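Exodeoxyribonuclease III (Archaeoglobus fulgidus, PDB 2VOA) is an AP endonuclease of the ExoIII family that acts at abasic sites in DNA and probably uses two magnesium or manganese ions. Local coordinates at residues V185-K190 against P225-C230. The protein carries 1 engineered substitution. Residues are numbered along the deposited sequence; the frame is centred on the assembly and turned at random.
Sequences VDVLRK and PLAERC
Lys190 reaches across to the turn from Ala227 to Cys230 and places its ammonium group among three backbone carbonyls. CG lies anti to the backbone N (chi1 -176°), and the chain stays extended as far as CE. It bends at the last torsion (chi4 -145°). Lys190 NZ donates to Ala227 O at 2.9 Å and to Cys230 O at 2.8 Å. Both bonds lie in the plane of their carbonyl, and the one to Cys230 uses a lone pair. A third bond, from Lys190 NZ to Glu228 O at 3.4 Å, is weak. Ala227 O also accepts from Cys230 N, the bond that closes this type I beta turn. The lysine thus grips both ends of the turn. In the two-sheet DNase I-like fold, helix 224-227 and the turn carry the chain from strand 218-222 in one sheet to edge strand 230-235 in the other. The contact packs this link against strand 185-186 and the start of helix 187-191. Beside the polar end, Ala227 CB points at Val185 and meets Val185 CB at 3.5 Å. Val185 CG2 touches Ala227 CB at 3.6 Å. Val187 and Cys230, both buried, meet next to this pair. Cys230 turns SG anti to its own backbone N, and Cys230 SG packs against Val187 CB at 3.8 Å. Val187 also touches Ala253 and Ile220, and Cys230 touches Phe255.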
loop_
_atom_site.group_PDB
_atom_site.type_symbol
_atom_site.label_atom_id
_atom_site.label_comp_id
_atom_site.label_asym_id
_atom_site.label_seq_id
_atom_site.Cartn_x
_atom_site.Cartn_y
_atom_site.Cartn_z
ATOM N N VAL A 185 -28.607 -9.719 24.679
ATOM C CA VAL A 185 -29.327 -8.578 24.107
ATOM C C VAL A 185 -28.473 -7.900 23.012
ATOM O O VAL A 185 -27.329 -7.518 23.262
ATOM C CB VAL A 185 -29.672 -7.557 25.196
ATOM C CG1 VAL A 185 -30.435 -6.408 24.590
ATOM C CG2 VAL A 185 -30.528 -8.246 26.295
ATOM N N ASP A 186 -29.051 -7.737 21.822
ATOM C CA ASP A 186 -28.340 -7.108 20.686
ATOM C C ASP A 186 -28.513 -5.615 20.950
ATOM O O ASP A 186 -29.544 -5.026 20.593
ATOM C CB ASP A 186 -29.056 -7.497 19.389
ATOM C CG ASP A 186 -28.313 -7.109 18.109
ATOM O OD1 ASP A 186 -27.341 -6.327 18.102
ATOM O OD2 ASP A 186 -28.732 -7.624 17.046
ATOM N N VAL A 187 -27.540 -5.018 21.630
ATOM C CA VAL A 187 -27.760 -3.666 22.180
ATOM C C VAL A 187 -27.943 -2.593 21.100
ATOM O O VAL A 187 -28.596 -1.572 21.347
ATOM C CB VAL A 187 -26.680 -3.276 23.258
ATOM C CG1 VAL A 187 -26.814 -4.175 24.468
ATOM C CG2 VAL A 187 -25.247 -3.299 22.658
ATOM N N LEU A 188 -27.378 -2.818 19.911
ATOM C CA LEU A 188 -27.621 -1.895 18.775
ATOM C C LEU A 188 -29.122 -1.685 18.605
ATOM O O LEU A 188 -29.567 -0.555 18.371
ATOM C CB LEU A 188 -27.010 -2.439 17.473
ATOM C CG LEU A 188 -27.248 -1.513 16.262
ATOM C CD1 LEU A 188 -26.673 -0.108 16.507
ATOM C CD2 LEU A 188 -26.651 -2.184 15.012
ATOM N N ARG A 189 -29.905 -2.759 18.762
ATOM C CA ARG A 189 -31.373 -2.667 18.614
ATOM C C ARG A 189 -32.144 -2.240 19.871
ATOM O O ARG A 189 -33.314 -1.835 19.785
ATOM C CB ARG A 189 -31.942 -3.956 17.992
ATOM C CG ARG A 189 -31.248 -4.347 16.685
ATOM C CD ARG A 189 -31.314 -3.190 15.684
ATOM N NE ARG A 189 -30.773 -3.553 14.384
ATOM C CZ ARG A 189 -30.572 -2.689 13.410
ATOM N NH1 ARG A 189 -30.900 -1.403 13.588
ATOM N NH2 ARG A 189 -30.083 -3.115 12.255
ATOM N N LYS A 190 -31.487 -2.264 21.033
ATOM C CA LYS A 190 -32.049 -1.549 22.190
ATOM C C LYS A 190 -32.107 -0.037 21.926
ATOM O O LYS A 190 -33.113 0.632 22.231
ATOM C CB LYS A 190 -31.195 -1.832 23.436
ATOM C CG LYS A 190 -31.753 -1.215 24.728
ATOM C CD LYS A 190 -30.827 -1.383 25.945
ATOM C CE LYS A 190 -31.572 -0.892 27.189
ATOM N NZ LYS A 190 -30.647 -0.245 28.147
ATOM N N PRO A 225 -28.199 -8.061 32.761
ATOM C CA PRO A 225 -27.888 -7.002 33.734
ATOM C C PRO A 225 -26.969 -5.929 33.149
ATOM O O PRO A 225 -27.056 -4.770 33.552
ATOM C CB PRO A 225 -27.177 -7.736 34.883
ATOM C CG PRO A 225 -27.021 -9.124 34.484
ATOM C CD PRO A 225 -27.561 -9.346 33.119
ATOM N N LEU A 226 -26.103 -6.316 32.219
ATOM C CA LEU A 226 -25.263 -5.357 31.521
ATOM C C LEU A 226 -26.051 -4.578 30.454
ATOM O O LEU A 226 -25.927 -3.346 30.344
ATOM C CB LEU A 226 -24.044 -6.058 30.923
ATOM C CG LEU A 226 -23.067 -5.116 30.221
ATOM C CD1 LEU A 226 -22.618 -3.974 31.195
ATOM C CD2 LEU A 226 -21.867 -5.875 29.661
ATOM N N ALA A 227 -26.885 -5.291 29.703
ATOM C CA ALA A 227 -27.749 -4.655 28.696
ATOM C C ALA A 227 -28.648 -3.580 29.307
ATOM O O ALA A 227 -28.868 -2.531 28.690
ATOM C CB ALA A 227 -28.578 -5.718 27.980
ATOM N N GLU A 228 -29.177 -3.849 30.507
ATOM C CA GLU A 228 -30.037 -2.897 31.222
ATOM C C GLU A 228 -29.383 -1.527 31.390
ATOM O O GLU A 228 -30.088 -0.510 31.450
ATOM C CB GLU A 228 -30.450 -3.448 32.591
ATOM C CG GLU A 228 -31.448 -4.606 32.517
ATOM C CD GLU A 228 -32.891 -4.172 32.204
ATOM O OE1 GLU A 228 -33.213 -2.959 32.310
ATOM O OE2 GLU A 228 -33.713 -5.071 31.869
ATOM N N ARG A 229 -28.048 -1.529 31.477
ATOM C CA ARG A 229 -27.211 -0.332 31.675
ATOM C C ARG A 229 -26.699 0.270 30.352
ATOM O O ARG A 229 -25.986 1.278 30.361
ATOM C CB ARG A 229 -26.042 -0.675 32.619
ATOM C CG ARG A 229 -26.500 -0.873 34.066
ATOM C CD ARG A 229 -25.342 -1.276 34.968
ATOM N NE ARG A 229 -25.802 -1.515 36.343
ATOM C CZ ARG A 229 -25.693 -0.661 37.356
ATOM N NH1 ARG A 229 -25.119 0.532 37.199
ATOM N NH2 ARG A 229 -26.164 -1.010 38.545
ATOM N N CYS A 230 -27.104 -0.301 29.210
ATOM C CA CYS A 230 -26.634 0.228 27.923
ATOM C C CYS A 230 -27.352 1.534 27.624
ATOM O O CYS A 230 -28.592 1.543 27.556
ATOM C CB CYS A 230 -26.855 -0.750 26.762
ATOM S SG CYS A 230 -26.171 -0.097 25.229
#